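Local coordinates for beta-lactamase (PDB 6KA5), which probably hydrolyses beta-lactam antibiotics to substituted beta-amino acids, as expected of a class C serine beta-lactamase, and so underlies antibiotic resistance, at residues F67-L72 with I230-S235; S121-F126 with A139-W144; H153-N158 with M299-A304. All coordinates share one frame; numbering follows the deposited sequence.

From the N terminus, strand 67-68 leads to the acylated S71, and contact 1 closes a loop of 157 residues on meeting strand 231-232, joining the nucleophile's segment to the strand that runs into helix 234-244. Contact 2 is nested inside that loop: after 12 residues the end of helix 134-143, with W144, folds back on 121-126. It closes before contact 3 opens at 153-158; contact 3 ends beyond the loop, at 299-304, so contacts 1 and 3 cross. Contact 3 adds edge strand 153-154, which leads into helix 158-171, to strand 302-311. Contacts 2 and 3 touch through Q124 with S157 and L125 with N158, contacts 1 and 3 through S71 with Y156, and all reach 1S7.

Contact 1 of 3, residues F67-L72 with I230-S235. With 1S7 ((2R)-2-{(1S)-1-methoxy-2-oxo-1-[(thiophen-2-ylacetyl)amino]ethyl}-5-methylidene-5,6-dihydro-2H-1,3-thiazine-4-carboxylic acid), chain B.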
loop_
_atom_site.group_PDB
_atom_site.type_symbol
_atom_site.label_atom_id
_atom_site.label_comp_id
_atom_site.label_asym_id
_atom_site.label_seq_id
_atom_site.Cartn_x
_atom_site.Cartn_y
_atom_site.Cartn_z
ATOM N N PHE A 67 8.710 -0.015 10.739
ATOM C CA PHE A 67 7.683 1.007 10.764
ATOM C C PHE A 67 6.348 0.396 10.351
ATOM O O PHE A 67 6.310 -0.472 9.475
ATOM C CB PHE A 67 8.007 2.141 9.756
ATOM C CG PHE A 67 9.225 2.980 10.094
ATOM C CD1 PHE A 67 10.524 2.540 9.798
ATOM C CD2 PHE A 67 9.050 4.235 10.681
ATOM C CE1 PHE A 67 11.645 3.338 10.080
ATOM C CE2 PHE A 67 10.156 5.042 10.970
ATOM C CZ PHE A 67 11.462 4.588 10.671
ATOM N N GLU A 68 5.257 0.903 10.923
ATOM C CA GLU A 68 3.929 0.649 10.365
ATOM C C GLU A 68 3.761 1.385 9.052
ATOM O O GLU A 68 4.114 2.557 8.934
ATOM C CB GLU A 68 2.829 1.087 11.317
ATOM C CG GLU A 68 2.878 0.347 12.640
ATOM C CD GLU A 68 1.988 0.918 13.700
ATOM O OE1 GLU A 68 1.157 1.831 13.442
ATOM O OE2 GLU A 68 2.116 0.422 14.837
ATOM N N VAL A 69 3.171 0.713 8.066
ATOM C CA VAL A 69 2.969 1.365 6.777
ATOM C C VAL A 69 1.509 1.563 6.420
ATOM O O VAL A 69 1.225 2.103 5.339
ATOM C CB VAL A 69 3.710 0.643 5.636
ATOM C CG1 VAL A 69 5.203 0.613 5.934
ATOM C CG2 VAL A 69 3.139 -0.768 5.368
ATOM N N GLY A 70 0.574 1.167 7.282
ATOM C CA GLY A 70 -0.822 1.494 7.052
ATOM C C GLY A 70 -1.306 1.025 5.698
ATOM O O GLY A 70 -1.099 -0.136 5.293
ATOM N N SER A 71 -1.941 1.950 4.989
ATOM C CA SER A 71 -2.579 1.646 3.714
ATOM C C SER A 71 -1.617 1.154 2.634
ATOM O O SER A 71 -2.095 0.649 1.609
ATOM C CB SER A 71 -3.347 2.882 3.220
ATOM O OG SER A 71 -4.492 3.125 4.025
ATOM N N LEU A 72 -0.289 1.262 2.801
ATOM C CA LEU A 72 0.565 0.554 1.836
ATOM C C LEU A 72 0.282 -0.933 1.858
ATOM O O LEU A 72 0.557 -1.638 0.876
ATOM C CB LEU A 72 2.063 0.734 2.105
ATOM C CG LEU A 72 2.663 2.126 2.059
ATOM C CD1 LEU A 72 4.187 1.976 2.010
ATOM C CD2 LEU A 72 2.123 2.867 0.905
ATOM N N ILE A 230 0.795 -4.274 7.721
ATOM C CA ILE A 230 2.217 -4.565 7.484
ATOM C C ILE A 230 3.122 -3.668 8.326
ATOM O O ILE A 230 2.925 -2.438 8.407
ATOM C CB ILE A 230 2.549 -4.434 5.991
ATOM C CG1 ILE A 230 1.816 -5.501 5.182
ATOM C CG2 ILE A 230 4.060 -4.512 5.759
ATOM C CD1 ILE A 230 2.424 -6.895 5.331
ATOM N N LYS A 231 4.135 -4.286 8.957
ATOM C CA LYS A 231 5.258 -3.589 9.590
ATOM C C LYS A 231 6.514 -4.037 8.867
ATOM O O LYS A 231 6.676 -5.231 8.618
ATOM C CB LYS A 231 5.355 -3.918 11.099
ATOM C CG LYS A 231 4.132 -3.474 11.942
ATOM C CD LYS A 231 3.083 -4.640 12.090
ATOM C CE LYS A 231 1.723 -4.091 12.433
ATOM N NZ LYS A 231 0.784 -5.205 12.487
ATOM N N THR A 232 7.385 -3.101 8.489
ATOM C CA THR A 232 8.505 -3.485 7.623
ATOM C C THR A 232 9.649 -2.486 7.757
ATOM O O THR A 232 9.490 -1.395 8.304
ATOM C CB THR A 232 8.037 -3.569 6.157
ATOM O OG1 THR A 232 9.102 -3.995 5.299
ATOM C CG2 THR A 232 7.488 -2.223 5.706
ATOM N N THR A 233 10.814 -2.882 7.262
ATOM C CA THR A 233 11.923 -1.937 7.150
ATOM C C THR A 233 11.894 -1.228 5.803
ATOM O O THR A 233 11.313 -1.697 4.815
ATOM C CB THR A 233 13.270 -2.639 7.286
ATOM O OG1 THR A 233 13.403 -3.532 6.179
ATOM C CG2 THR A 233 13.347 -3.456 8.554
ATOM N N SER A 234 12.571 -0.084 5.750
ATOM C CA SER A 234 12.703 0.589 4.462
ATOM C C SER A 234 13.482 -0.256 3.462
ATOM O O SER A 234 13.206 -0.185 2.259
ATOM C CB SER A 234 13.388 1.948 4.645
ATOM O OG SER A 234 14.727 1.791 5.111
ATOM N N SER A 235 14.448 -1.055 3.936
ATOM C CA SER A 235 15.195 -1.932 3.033
ATOM C C SER A 235 14.296 -2.992 2.413
ATOM O O SER A 235 14.393 -3.262 1.204
ATOM C CB SER A 235 16.349 -2.601 3.772
ATOM O OG SER A 235 17.343 -1.639 4.106
HETATM C C 1S7 B . -7.817 4.256 6.011
HETATM N N 1S7 B . -5.355 4.521 7.111
HETATM O O 1S7 B . -6.638 4.063 5.234
HETATM S S 1S7 B . -7.309 2.096 9.415
HETATM C C1 1S7 B . -5.503 4.716 5.657
HETATM O O1 1S7 B . -4.567 2.367 6.939
HETATM S S1 1S7 B . -6.232 6.726 3.955
HETATM C C2 1S7 B . -4.882 3.243 7.660
HETATM N N2 1S7 B . -6.147 6.901 6.580
HETATM C C3 1S7 B . -4.750 3.080 9.181
HETATM C C4 1S7 B . -6.191 3.094 9.802
HETATM O O4 1S7 B . -3.213 4.578 5.190
HETATM C C5 1S7 B . -6.744 4.022 10.792
HETATM O O5 1S7 B . -7.792 8.283 8.584
HETATM C C6 1S7 B . -8.269 3.601 11.078
HETATM O O6 1S7 B . -7.291 10.299 7.786
HETATM C C7 1S7 B . -8.584 2.457 10.255
HETATM C C8 1S7 B . -5.497 6.297 5.421
HETATM C C9 1S7 B . -6.017 8.384 3.770
HETATM C C10 1S7 B . -6.642 9.227 4.917
HETATM C C11 1S7 B . -6.859 10.545 4.809
HETATM C C13 1S7 B . -6.725 8.365 6.441
HETATM C C14 1S7 B . -4.310 4.182 4.885
HETATM C C15 1S7 B . -7.309 9.018 7.674
HETATM O O HOH W 1 0.665 -0.900 9.414
#
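F67 and E68 pair with T232 and K231 in a small antiparallel sheet, whose third strand, 193-194, bonds to K231. The pairing lies just ahead of S71, the serine of the SxxK motif of class C beta-lactamases.

Backbone hydrogen bonds set the register. F67 and T232 form the hydrogen-bonded pair: F67 N reaches T232 O at 2.9 Å and T232 N returns to F67 O at 3.0 Å. Beyond the paired residues a third bond follows, V69 N to I230 O at 3.2 Å, nearly straight on to the carbonyl. A water donates to the same I230 O and accepts from G70 N, so the oxygen serves two donors.

Apolar contacts gather around V69. Its CG2 lies alongside I230 CB at 3.8 Å, while V69 CG1 meets T232 CG2 at 3.6 Å, crossing nearly at right angles.

E68 and K231 run side by side, their CG atoms 4.1 Å apart, before K231 bends at chi2 (94°) and its NZ goes to the carbonyls of G229 and L195; the E68 carboxylate is held by Y205, V218 N and T325, leaving E68 OE2 and K231 NZ 6.2 Å apart.

S71 OG is covalently bonded to 1S7 C14. Alongside S324 N, which also bonds the ligand, consistent with the oxyanion hole of class C enzymes, S71 N gives 1S7 O4 a weak hydrogen bond of 2.9 Å.

Contact 2 of 3, residues S121-F126 with A139-W144; sequences SGLQLF and AYLKAW. With 1S7 ((2R)-2-{(1S)-1-methoxy-2-oxo-1-[(thiophen-2-ylacetyl)amino]ethyl}-5-methylidene-5,6-dihydro-2H-1,3-thiazine-4-carboxylic acid), chain B.
L123 lays a methyl group on the indole of W144, and this packing joins the loop after helix 113-117 to the end of helix 134-143. L123 CD2 sits over one face of the W144 indole, 3.6 Å from the centroid of the five-membered ring and 13° off its normal, a clear CH-pi contact. The tryptophan has CG anti to its own backbone nitrogen (chi1 168°), which swings the indole out from the helix terminus toward the loop. The same L123 CD2 also touches L141 CD2 at 4.2 Å, and I159 and L163 of helix 158-171 pack against the leucine too.

The rim of the indole meets backbone instead. S121 O lies in the ring plane, 3.5 Å from W144 CH2, and G122 C is 3.7 Å from W144 CZ2. This bend of the loop is an ST turn, in which S121 OG accepts from L123 N at 3.1 Å; F108 stacks with the same tryptophan.

Polar contacts occupy the more exposed side. Q124 NE2 donates to Y140 OH at 3.0 Å, the hydroxyl lying close to the amide plane while amide and phenol ring are turned 43° apart. A water bonded to both Q124 N and Y140 OH makes a second, bridging link between the same two residues.

Further along, F126 CE1 reaches the methoxy carbon C of 1S7 at 3.6 Å. The chemistry implies a loop whose near part is held by the CH-pi face of W144, just beyond the helix, and by the Y140 hydroxyl on it, while F126 further on reaches the ligand.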
loop_
_atom_site.group_PDB
_atom_site.type_symbol
_atom_site.label_atom_id
_atom_site.label_comp_id
_atom_site.label_asym_id
_atom_site.label_seq_id
_atom_site.Cartn_x
_atom_site.Cartn_y
_atom_site.Cartn_z
ATOM N N SER A 121 -16.486 -0.774 -5.697
ATOM C CA SER A 121 -17.705 -1.466 -5.257
ATOM C C SER A 121 -18.726 -0.517 -4.666
ATOM O O SER A 121 -19.919 -0.799 -4.749
ATOM C CB SER A 121 -17.396 -2.542 -4.216
ATOM O OG SER A 121 -17.006 -1.978 -2.957
ATOM N N GLY A 122 -18.283 0.595 -4.081
ATOM C CA GLY A 122 -19.170 1.465 -3.324
ATOM C C GLY A 122 -19.133 1.258 -1.823
ATOM O O GLY A 122 -19.783 2.025 -1.089
ATOM N N LEU A 123 -18.406 0.258 -1.342
ATOM C CA LEU A 123 -18.224 0.105 0.101
ATOM C C LEU A 123 -17.508 1.316 0.681
ATOM O O LEU A 123 -16.667 1.949 0.030
ATOM C CB LEU A 123 -17.424 -1.173 0.405
ATOM C CG LEU A 123 -18.186 -2.480 0.256
ATOM C CD1 LEU A 123 -17.194 -3.662 0.147
ATOM C CD2 LEU A 123 -19.118 -2.690 1.465
ATOM N N GLN A 124 -17.841 1.632 1.932
ATOM C CA GLN A 124 -17.351 2.854 2.555
ATOM C C GLN A 124 -15.889 2.708 2.969
ATOM O O GLN A 124 -15.294 1.630 2.925
ATOM C CB GLN A 124 -18.209 3.219 3.776
ATOM C CG GLN A 124 -18.127 2.175 4.911
ATOM C CD GLN A 124 -18.877 2.585 6.162
ATOM O OE1 GLN A 124 -18.604 3.631 6.746
ATOM N NE2 GLN A 124 -19.794 1.743 6.600
ATOM N N LEU A 125 -15.310 3.823 3.400
ATOM C CA LEU A 125 -13.891 3.846 3.747
ATOM C C LEU A 125 -13.560 2.931 4.917
ATOM O O LEU A 125 -12.627 2.121 4.834
ATOM C CB LEU A 125 -13.468 5.284 4.046
ATOM C CG LEU A 125 -12.030 5.497 4.506
ATOM C CD1 LEU A 125 -11.008 4.888 3.498
ATOM C CD2 LEU A 125 -11.799 6.988 4.634
ATOM N N PHE A 126 -14.273 3.078 6.034
ATOM C CA PHE A 126 -13.930 2.419 7.289
ATOM C C PHE A 126 -14.900 1.300 7.636
ATOM O O PHE A 126 -16.111 1.420 7.424
ATOM C CB PHE A 126 -13.910 3.425 8.442
ATOM C CG PHE A 126 -12.825 4.461 8.327
ATOM C CD1 PHE A 126 -11.491 4.090 8.365
ATOM C CD2 PHE A 126 -13.134 5.797 8.178
ATOM C CE1 PHE A 126 -10.483 5.037 8.261
ATOM C CE2 PHE A 126 -12.136 6.755 8.077
ATOM C CZ PHE A 126 -10.805 6.373 8.110
ATOM N N ALA A 139 -23.241 -10.388 8.395
ATOM C CA ALA A 139 -24.570 -9.793 8.505
ATOM C C ALA A 139 -24.592 -8.403 7.882
ATOM O O ALA A 139 -25.550 -8.035 7.184
ATOM C CB ALA A 139 -25.008 -9.725 9.971
ATOM N N TYR A 140 -23.525 -7.631 8.105
ATOM C CA TYR A 140 -23.400 -6.309 7.503
ATOM C C TYR A 140 -23.350 -6.409 5.989
ATOM O O TYR A 140 -24.054 -5.688 5.288
ATOM C CB TYR A 140 -22.136 -5.610 8.003
ATOM C CG TYR A 140 -21.890 -4.273 7.339
ATOM C CD1 TYR A 140 -22.652 -3.165 7.656
ATOM C CD2 TYR A 140 -20.907 -4.132 6.361
ATOM C CE1 TYR A 140 -22.431 -1.953 7.032
ATOM C CE2 TYR A 140 -20.681 -2.933 5.735
ATOM C CZ TYR A 140 -21.450 -1.846 6.067
ATOM O OH TYR A 140 -21.244 -0.642 5.462
ATOM N N LEU A 141 -22.482 -7.272 5.469
ATOM C CA LEU A 141 -22.342 -7.372 4.020
ATOM C C LEU A 141 -23.618 -7.881 3.355
ATOM O O LEU A 141 -23.935 -7.460 2.239
ATOM C CB LEU A 141 -21.160 -8.270 3.678
ATOM C CG LEU A 141 -19.817 -7.699 4.127
ATOM C CD1 LEU A 141 -18.741 -8.757 3.892
ATOM C CD2 LEU A 141 -19.500 -6.394 3.410
ATOM N N LYS A 142 -24.366 -8.787 4.009
ATOM C CA LYS A 142 -25.599 -9.284 3.391
ATOM C C LYS A 142 -26.680 -8.222 3.334
ATOM O O LYS A 142 -27.582 -8.315 2.492
ATOM C CB LYS A 142 -26.143 -10.497 4.152
ATOM C CG LYS A 142 -25.275 -11.751 4.052
ATOM C CD LYS A 142 -25.674 -12.796 5.087
ATOM C CE LYS A 142 -26.708 -13.757 4.545
ATOM N NZ LYS A 142 -27.968 -13.085 4.125
ATOM N N ALA A 143 -26.624 -7.234 4.215
ATOM C CA ALA A 143 -27.611 -6.165 4.266
ATOM C C ALA A 143 -27.186 -4.922 3.491
ATOM O O ALA A 143 -28.006 -4.021 3.280
ATOM C CB ALA A 143 -27.885 -5.783 5.725
ATOM N N TRP A 144 -25.937 -4.870 3.040
ATOM C CA TRP A 144 -25.399 -3.661 2.432
ATOM C C TRP A 144 -25.929 -3.457 1.013
ATOM O O TRP A 144 -26.115 -4.413 0.255
ATOM C CB TRP A 144 -23.873 -3.755 2.421
ATOM C CG TRP A 144 -23.178 -2.728 1.585
ATOM C CD1 TRP A 144 -22.859 -1.447 1.942
ATOM C CD2 TRP A 144 -22.713 -2.904 0.245
ATOM N NE1 TRP A 144 -22.240 -0.808 0.889
ATOM C CE2 TRP A 144 -22.133 -1.685 -0.161
ATOM C CE3 TRP A 144 -22.758 -3.968 -0.662
ATOM C CZ2 TRP A 144 -21.566 -1.510 -1.433
ATOM C CZ3 TRP A 144 -22.194 -3.791 -1.929
ATOM C CH2 TRP A 144 -21.607 -2.574 -2.291
HETATM C C 1S7 B . -7.817 4.256 6.011
HETATM N N 1S7 B . -5.355 4.521 7.111
HETATM O O 1S7 B . -6.638 4.063 5.234
HETATM S S 1S7 B . -7.309 2.096 9.415
HETATM C C1 1S7 B . -5.503 4.716 5.657
HETATM O O1 1S7 B . -4.567 2.367 6.939
HETATM S S1 1S7 B . -6.232 6.726 3.955
HETATM C C2 1S7 B . -4.882 3.243 7.660
HETATM N N2 1S7 B . -6.147 6.901 6.580
HETATM C C3 1S7 B . -4.750 3.080 9.181
HETATM C C4 1S7 B . -6.191 3.094 9.802
HETATM O O4 1S7 B . -3.213 4.578 5.190
HETATM C C5 1S7 B . -6.744 4.022 10.792
HETATM O O5 1S7 B . -7.792 8.283 8.584
HETATM C C6 1S7 B . -8.269 3.601 11.078
HETATM O O6 1S7 B . -7.291 10.299 7.786
HETATM C C7 1S7 B . -8.584 2.457 10.255
HETATM C C8 1S7 B . -5.497 6.297 5.421
HETATM C C9 1S7 B . -6.017 8.384 3.770
HETATM C C10 1S7 B . -6.642 9.227 4.917
HETATM C C11 1S7 B . -6.859 10.545 4.809
HETATM C C13 1S7 B . -6.725 8.365 6.441
HETATM C C14 1S7 B . -4.310 4.182 4.885
HETATM C C15 1S7 B . -7.309 9.018 7.674
HETATM O O HOH W 2 -20.335 0.534 3.041
#

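Contact 3 of 3, residues H153-N158 with M299-A304. With 1S7 ((2R)-2-{(1S)-1-methoxy-2-oxo-1-[(thiophen-2-ylacetyl)amino]ethyl}-5-methylidene-5,6-dihydro-2H-1,3-thiazine-4-carboxylic acid), chain B.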
loop_
_atom_site.group_PDB
_atom_site.type_symbol
_atom_site.label_atom_id
_atom_site.label_comp_id
_atom_site.label_asym_id
_atom_site.label_seq_id
_atom_site.Cartn_x
_atom_site.Cartn_y
_atom_site.Cartn_z
ATOM N N HIS A 153 -18.421 4.531 -9.634
ATOM C CA HIS A 153 -17.750 5.526 -8.818
ATOM C C HIS A 153 -16.608 4.876 -8.064
ATOM O O HIS A 153 -16.596 3.661 -7.827
ATOM C CB HIS A 153 -18.717 6.179 -7.813
ATOM C CG HIS A 153 -19.789 6.999 -8.461
ATOM N ND1 HIS A 153 -20.869 6.442 -9.117
ATOM C CD2 HIS A 153 -19.946 8.341 -8.543
ATOM C CE1 HIS A 153 -21.641 7.413 -9.583
ATOM N NE2 HIS A 153 -21.106 8.575 -9.245
ATOM N N ARG A 154 -15.654 5.709 -7.676
ATOM C CA ARG A 154 -14.515 5.279 -6.872
ATOM C C ARG A 154 -14.703 5.803 -5.460
ATOM O O ARG A 154 -14.819 7.016 -5.251
ATOM C CB ARG A 154 -13.212 5.787 -7.472
ATOM C CG ARG A 154 -11.970 5.326 -6.708
ATOM C CD ARG A 154 -10.724 5.968 -7.308
ATOM N NE ARG A 154 -9.488 5.487 -6.667
ATOM C CZ ARG A 154 -8.925 6.016 -5.578
ATOM N NH1 ARG A 154 -9.512 7.037 -4.940
ATOM N NH2 ARG A 154 -7.782 5.511 -5.111
ATOM N N VAL A 155 -14.721 4.889 -4.501
ATOM C CA VAL A 155 -14.731 5.205 -3.078
ATOM C C VAL A 155 -13.642 4.333 -2.457
ATOM O O VAL A 155 -13.804 3.114 -2.354
ATOM C CB VAL A 155 -16.098 4.941 -2.430
ATOM C CG1 VAL A 155 -16.019 5.128 -0.909
ATOM C CG2 VAL A 155 -17.181 5.867 -3.038
ATOM N N TYR A 156 -12.540 4.956 -2.054
ATOM C CA TYR A 156 -11.456 4.212 -1.424
ATOM C C TYR A 156 -11.992 3.501 -0.196
ATOM O O TYR A 156 -12.689 4.112 0.627
ATOM C CB TYR A 156 -10.347 5.194 -1.053
ATOM C CG TYR A 156 -9.052 4.612 -0.577
ATOM C CD1 TYR A 156 -8.894 4.220 0.742
ATOM C CD2 TYR A 156 -7.962 4.521 -1.413
ATOM C CE1 TYR A 156 -7.700 3.754 1.207
ATOM C CE2 TYR A 156 -6.743 4.029 -0.943
ATOM C CZ TYR A 156 -6.626 3.658 0.363
ATOM O OH TYR A 156 -5.433 3.173 0.875
ATOM N N SER A 157 -11.694 2.201 -0.077
ATOM C CA SER A 157 -12.362 1.380 0.940
ATOM C C SER A 157 -11.430 0.374 1.602
ATOM O O SER A 157 -10.863 -0.493 0.925
ATOM C CB SER A 157 -13.552 0.636 0.313
ATOM O OG SER A 157 -14.210 -0.138 1.315
ATOM N N ASN A 158 -11.363 0.411 2.945
ATOM C CA ASN A 158 -10.698 -0.679 3.668
ATOM C C ASN A 158 -11.504 -1.961 3.611
ATOM O O ASN A 158 -10.930 -3.050 3.702
ATOM C CB ASN A 158 -10.500 -0.354 5.151
ATOM C CG ASN A 158 -9.443 0.653 5.390
ATOM O OD1 ASN A 158 -8.680 1.018 4.496
ATOM N ND2 ASN A 158 -9.390 1.124 6.629
ATOM N N MET A 299 -10.913 10.183 0.688
ATOM C CA MET A 299 -12.067 10.303 1.555
ATOM C C MET A 299 -13.330 10.750 0.849
ATOM O O MET A 299 -14.388 10.782 1.486
ATOM C CB MET A 299 -11.751 11.251 2.714
ATOM C CG MET A 299 -10.743 10.623 3.643
ATOM S SD MET A 299 -10.588 11.617 5.111
ATOM C CE MET A 299 -9.657 12.995 4.457
ATOM N N THR A 300 -13.266 11.033 -0.447
ATOM C CA THR A 300 -14.429 11.474 -1.195
ATOM C C THR A 300 -14.729 10.523 -2.350
ATOM O O THR A 300 -13.859 9.783 -2.835
ATOM C CB THR A 300 -14.231 12.898 -1.728
ATOM O OG1 THR A 300 -13.063 12.927 -2.555
ATOM C CG2 THR A 300 -14.065 13.880 -0.561
ATOM N N LYS A 301 -15.996 10.517 -2.752
ATOM C CA LYS A 301 -16.421 9.767 -3.926
ATOM C C LYS A 301 -16.066 10.536 -5.189
ATOM O O LYS A 301 -16.190 11.764 -5.246
ATOM C CB LYS A 301 -17.928 9.508 -3.881
ATOM C CG LYS A 301 -18.410 8.608 -5.028
ATOM C CD LYS A 301 -19.741 7.949 -4.698
ATOM C CE LYS A 301 -20.854 8.965 -4.550
ATOM N NZ LYS A 301 -22.109 8.212 -4.139
ATOM N N SER A 302 -15.628 9.813 -6.214
ATOM C CA SER A 302 -15.379 10.399 -7.524
ATOM C C SER A 302 -15.976 9.505 -8.600
ATOM O O SER A 302 -16.253 8.319 -8.384
ATOM C CB SER A 302 -13.889 10.608 -7.768
ATOM O OG SER A 302 -13.180 9.369 -7.625
ATOM N N VAL A 303 -16.197 10.090 -9.778
ATOM C CA VAL A 303 -16.656 9.294 -10.909
ATOM C C VAL A 303 -15.517 8.422 -11.414
ATOM O O VAL A 303 -14.360 8.851 -11.455
ATOM C CB VAL A 303 -17.197 10.222 -12.009
ATOM C CG1 VAL A 303 -17.454 9.447 -13.293
ATOM C CG2 VAL A 303 -18.466 10.853 -11.516
ATOM N N ALA A 304 -15.840 7.180 -11.775
ATOM C CA ALA A 304 -14.870 6.221 -12.290
ATOM C C ALA A 304 -15.287 5.789 -13.687
ATOM O O ALA A 304 -16.456 5.459 -13.919
ATOM C CB ALA A 304 -14.776 5.008 -11.367
HETATM C C 1S7 B . -7.817 4.256 6.011
HETATM N N 1S7 B . -5.355 4.521 7.111
HETATM O O 1S7 B . -6.638 4.063 5.234
HETATM S S 1S7 B . -7.309 2.096 9.415
HETATM C C1 1S7 B . -5.503 4.716 5.657
HETATM O O1 1S7 B . -4.567 2.367 6.939
HETATM S S1 1S7 B . -6.232 6.726 3.955
HETATM C C2 1S7 B . -4.882 3.243 7.660
HETATM N N2 1S7 B . -6.147 6.901 6.580
HETATM C C3 1S7 B . -4.750 3.080 9.181
HETATM C C4 1S7 B . -6.191 3.094 9.802
HETATM O O4 1S7 B . -3.213 4.578 5.190
HETATM C C5 1S7 B . -6.744 4.022 10.792
HETATM O O5 1S7 B . -7.792 8.283 8.584
HETATM C C6 1S7 B . -8.269 3.601 11.078
HETATM O O6 1S7 B . -7.291 10.299 7.786
HETATM C C7 1S7 B . -8.584 2.457 10.255
HETATM C C8 1S7 B . -5.497 6.297 5.421
HETATM C C9 1S7 B . -6.017 8.384 3.770
HETATM C C10 1S7 B . -6.642 9.227 4.917
HETATM C C11 1S7 B . -6.859 10.545 4.809
HETATM C C13 1S7 B . -6.725 8.365 6.441
HETATM C C14 1S7 B . -4.310 4.182 4.885
HETATM C C15 1S7 B . -7.309 9.018 7.674
HETATM O O HOH W 3 -11.985 8.553 -5.375
HETATM O O HOH W 4 -12.285 7.777 -2.512
#
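Strand 153-154 forms an edge of the large antiparallel sheet of the beta-lactamase fold, pairing with the start of strand 302-311 just before the chain enters the active site at Y156. R154 and S302 are the hydrogen-bonded pair: R154 N donates to S302 O at 2.8 Å, and S302 N donates back to R154 O at 3.1 Å, in the carbonyl plane.

Beside this pair, K301 CG packs against H153 CB at 3.7 Å and V155 CG2 at 3.6 Å, while the lysine ammonium forms a salt bridge with D148. A304 CB rests on the backbone of H153 and R154.

With CG anti to the backbone N (chi1 -178°) and the chain fully stretched, R154 carries its guanidinium away from the strand pair, where NE hydrogen-bonds Q275 and NH2 forms a salt bridge with E280; a water in the guanidinium plane joins NH1 to S302 OG, itself also hydrogen-bonded to S270 OG.

Past the strand, Y156 OH bonds to K74 and K321, the arrangement expected of the YxN element in class C enzymes. N158 ND2 lies 3.6 Å from the methoxy carbon C of 1S7, and M299 CE is 3.7 Å from its C11.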